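Local coordinates for protein virC2 (Agrobacterium tumefaciens, PDB 2RH3) that probably binds DNA through its C-terminal ribbon-helix-helix domain, the part in this structure, and enhances T-DNA transfer and virulence in crown gall disease, at residues P9-P12 with E13-K16; M76-V79 with S80-E83. All coordinates share one frame; numbering follows the deposited sequence.

Contact 1: P9-P12 with E13-K16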
loop_
_atom_site.group_PDB
_atom_site.type_symbol
_atom_site.label_atom_id
_atom_site.label_comp_id
_atom_site.label_asym_id
_atom_site.label_seq_id
_atom_site.Cartn_x
_atom_site.Cartn_y
_atom_site.Cartn_z
ATOM N N PRO A 9 2.227 -3.645 -8.287
ATOM C CA PRO A 9 1.194 -4.673 -8.194
ATOM C C PRO A 9 1.713 -5.984 -7.579
ATOM O O PRO A 9 2.897 -6.334 -7.760
ATOM C CB PRO A 9 0.781 -4.880 -9.655
ATOM C CG PRO A 9 1.126 -3.569 -10.330
ATOM C CD PRO A 9 2.414 -3.168 -9.671
ATOM N N PRO A 10 0.840 -6.706 -6.854
ATOM C CA PRO A 10 1.236 -7.961 -6.243
ATOM C C PRO A 10 1.391 -9.069 -7.287
ATOM O O PRO A 10 0.856 -8.964 -8.414
ATOM C CB PRO A 10 0.060 -8.275 -5.311
ATOM C CG PRO A 10 -1.114 -7.647 -5.978
ATOM C CD PRO A 10 -0.578 -6.384 -6.587
ATOM N N ALA A 11 2.100 -10.130 -6.900
ATOM C CA ALA A 11 2.163 -11.360 -7.686
ATOM C C ALA A 11 0.788 -12.028 -7.778
ATOM O O ALA A 11 -0.053 -11.841 -6.902
ATOM C CB ALA A 11 3.156 -12.321 -7.050
ATOM N N PRO A 12 0.554 -12.827 -8.841
ATOM C CA PRO A 12 -0.698 -13.565 -8.869
ATOM C C PRO A 12 -0.923 -14.406 -7.623
ATOM O O PRO A 12 0.034 -14.915 -7.023
ATOM C CB PRO A 12 -0.546 -14.463 -10.104
ATOM C CG PRO A 12 0.342 -13.703 -10.985
ATOM C CD PRO A 12 1.352 -13.076 -10.053
ATOM N N GLU A 13 -2.193 -14.520 -7.245
ATOM C CA GLU A 13 -2.666 -15.282 -6.079
ATOM C C GLU A 13 -2.393 -14.630 -4.716
ATOM O O GLU A 13 -2.831 -15.154 -3.685
ATOM C CB GLU A 13 -2.187 -16.753 -6.108
ATOM C CG GLU A 13 -2.448 -17.494 -7.430
ATOM C CD GLU A 13 -3.857 -18.067 -7.558
ATOM O OE1 GLU A 13 -4.791 -17.582 -6.882
ATOM O OE2 GLU A 13 -4.031 -19.014 -8.357
ATOM N N VAL A 14 -1.697 -13.492 -4.700
ATOM C CA VAL A 14 -1.515 -12.718 -3.461
ATOM C C VAL A 14 -2.852 -12.105 -3.043
ATOM O O VAL A 14 -3.189 -12.064 -1.857
ATOM C CB VAL A 14 -0.436 -11.604 -3.614
ATOM C CG1 VAL A 14 -0.426 -10.614 -2.420
ATOM C CG2 VAL A 14 0.947 -12.229 -3.816
ATOM N N SER A 15 -3.602 -11.657 -4.044
ATOM C CA SER A 15 -4.854 -10.934 -3.846
ATOM C C SER A 15 -5.909 -11.388 -4.847
ATOM O O SER A 15 -5.799 -11.119 -6.056
ATOM C CB SER A 15 -4.619 -9.428 -4.029
ATOM O OG SER A 15 -5.860 -8.745 -3.962
ATOM N N LYS A 16 -6.948 -12.065 -4.359
ATOM C CA LYS A 16 -8.060 -12.430 -5.234
ATOM C C LYS A 16 -8.750 -11.183 -5.779
ATOM O O LYS A 16 -9.184 -11.159 -6.933
ATOM C CB LYS A 16 -9.069 -13.326 -4.521
ATOM C CG LYS A 16 -8.548 -14.726 -4.215
ATOM C CD LYS A 16 -9.598 -15.511 -3.441
ATOM C CE LYS A 16 -9.031 -16.799 -2.860
ATOM N NZ LYS A 16 -10.068 -17.511 -2.069
HETATM O O HOH W 1 -2.624 -10.891 -6.608
#
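Val14 folds back over Pro10, just ahead of a turn, and Ala11, the first residue of that turn. With chi1 at 169°, CG1 points away from the backbone N and lies against the ring of Pro10 at its CB, 3.8 Å away, while CG2, on the N side of the same fork, meets the methyl CB of Ala11 at 3.9 Å and also lies close to Ala11 O. Both side-chain touches are apolar, and Phe113 of helix 97-118 touches Pro10 and Val14 alike. The backbone reversal is a type II beta turn from Ala11 to Val14, with Pro12 and Glu13 at its corners; Glu13 takes the positive phi (74°) of the third position. Val14 N closes the turn on Ala11 O at 3.2 Å, the donor standing above the carbonyl plane instead of on a lone pair. A water bridges Ala11 O and Ser15 N, 2.8 Å from each, accepting from Ser15 N, and so carries the link one residue beyond the turn. Ser15 is the N-cap of helix 16-21: its OG bonds to Tyr18 N and also to Glu116 of helix 97-118. Glu13 N is bonded to the side chain of Asp19 on helix 16-21.

Contact 2: M76-V79 with S80-E83; sequences MFPV and SLIE
With CG1 of Ile82 anti to its carbonyl carbon (chi1 -73°) and the chain turned again at chi2 (-45°), CD1 is delivered to the root of the Phe77 ring, whose own chi1 of -67° sets CG on the backbone N side. Ile82 CG1 comes to 3.4 Å from Phe77 CB, and Ile82 CD1 lies 3.6 Å from Phe77 CG. CD1 sits obliquely to the ring, and the side chains as a whole cross at about a right angle. One residue earlier, Leu81 CD1 rests on Pro78 CG at 3.8 Å, laying the leucine against the pyrrolidine ring. This is the start of helix 79-89, which follows strand 71-76 as in the ribbon-helix-helix fold, with Pro78 at the N-cap. Its O receives Ile82 N at 3.2 Å, in the carbonyl plane, and Leu81 N more weakly; Val79 O receives Glu83 N at 2.9 Å, the next bond of the helix. Leu39 of helix 27-47, Val3 of strand 2-7 and Leu104 of helix 97-118 touch the Phe77 side chain. The first helical turn is thus held in two ways: main-chain bonds fix its winding, and contacts without directional bonding seat Ile82 against the buried Phe77.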
loop_
_atom_site.group_PDB
_atom_site.type_symbol
_atom_site.label_atom_id
_atom_site.label_comp_id
_atom_site.label_asym_id
_atom_site.label_seq_id
_atom_site.Cartn_x
_atom_site.Cartn_y
_atom_site.Cartn_z
ATOM N N MET A 76 -4.403 13.133 0.597
ATOM C CA MET A 76 -4.330 14.023 1.754
ATOM C C MET A 76 -4.440 13.231 3.046
ATOM O O MET A 76 -5.340 12.399 3.201
ATOM C CB MET A 76 -5.452 15.071 1.715
ATOM C CG MET A 76 -5.547 15.867 0.421
ATOM S SD MET A 76 -4.118 16.926 0.150
ATOM C CE MET A 76 -4.662 17.863 -1.282
ATOM N N PHE A 77 -3.514 13.491 3.966
ATOM C CA PHE A 77 -3.545 12.898 5.299
ATOM C C PHE A 77 -3.478 14.005 6.344
ATOM O O PHE A 77 -2.776 15.000 6.143
ATOM C CB PHE A 77 -2.348 11.970 5.518
ATOM C CG PHE A 77 -2.349 10.738 4.660
ATOM C CD1 PHE A 77 -2.963 9.568 5.100
ATOM C CD2 PHE A 77 -1.699 10.731 3.431
ATOM C CE1 PHE A 77 -2.949 8.416 4.314
ATOM C CE2 PHE A 77 -1.681 9.584 2.638
ATOM C CZ PHE A 77 -2.308 8.429 3.080
ATOM N N PRO A 78 -4.196 13.838 7.469
ATOM C CA PRO A 78 -3.952 14.742 8.601
ATOM C C PRO A 78 -2.481 14.675 9.027
ATOM O O PRO A 78 -1.892 13.587 9.037
ATOM C CB PRO A 78 -4.858 14.187 9.706
ATOM C CG PRO A 78 -5.911 13.397 8.988
ATOM C CD PRO A 78 -5.256 12.852 7.755
ATOM N N VAL A 79 -1.904 15.830 9.360
ATOM C CA VAL A 79 -0.480 15.959 9.706
ATOM C C VAL A 79 -0.083 15.132 10.933
ATOM O O VAL A 79 1.037 14.612 11.007
ATOM C CB VAL A 79 -0.079 17.454 9.914
ATOM C CG1 VAL A 79 1.274 17.585 10.607
ATOM C CG2 VAL A 79 -0.058 18.190 8.581
ATOM N N SER A 80 -1.006 15.023 11.885
ATOM C CA SER A 80 -0.831 14.205 13.082
ATOM C C SER A 80 -0.538 12.734 12.745
ATOM O O SER A 80 0.359 12.119 13.330
ATOM C CB SER A 80 -2.073 14.322 13.972
ATOM O OG SER A 80 -2.335 13.115 14.669
ATOM N N LEU A 81 -1.295 12.195 11.792
ATOM C CA LEU A 81 -1.173 10.795 11.374
ATOM C C LEU A 81 0.105 10.536 10.577
ATOM O O LEU A 81 0.738 9.484 10.726
ATOM C CB LEU A 81 -2.405 10.361 10.562
ATOM C CG LEU A 81 -3.796 10.586 11.179
ATOM C CD1 LEU A 81 -4.877 9.959 10.313
ATOM C CD2 LEU A 81 -3.893 10.062 12.608
ATOM N N ILE A 82 0.476 11.494 9.727
ATOM C CA ILE A 82 1.714 11.399 8.951
ATOM C C ILE A 82 2.940 11.495 9.852
ATOM O O ILE A 82 3.939 10.815 9.617
ATOM C CB ILE A 82 1.761 12.418 7.775
ATOM C CG1 ILE A 82 0.801 11.980 6.673
ATOM C CG2 ILE A 82 3.179 12.569 7.196
ATOM C CD1 ILE A 82 0.866 10.466 6.316
ATOM N N GLU A 83 2.848 12.315 10.899
ATOM C CA GLU A 83 3.883 12.327 11.923
ATOM C C GLU A 83 4.051 10.935 12.535
ATOM O O GLU A 83 5.173 10.439 12.648
ATOM C CB GLU A 83 3.598 13.376 13.008
ATOM C CG GLU A 83 4.632 13.385 14.136
ATOM C CD GLU A 83 4.856 14.758 14.748
ATOM O OE1 GLU A 83 3.911 15.578 14.781
ATOM O OE2 GLU A 83 5.991 15.014 15.207
#

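Overall arrangement
Both contacts are local, each leading from the end of a strand of the two-stranded sheet into a helix: contact 1 follows strand 2-7, contact 2 strand 71-76. They lie on opposite sides of the chain's centre, about 17 Å apart at their nearest atoms. Each is partly buried, through Pro10 and Ser15 in contact 1 and through Phe77 and Ile82 in contact 2, which meets strand 2-7 and helices 27-47 and 97-118; helix 97-118 also borders contact 1. Their polar chemistry differs. Residues 9-16 add a bridging water and a serine side-chain cap to the one main-chain bond of their turn, whereas the hydrogen bonds within 76-83 are main-chain bonds of the helix start.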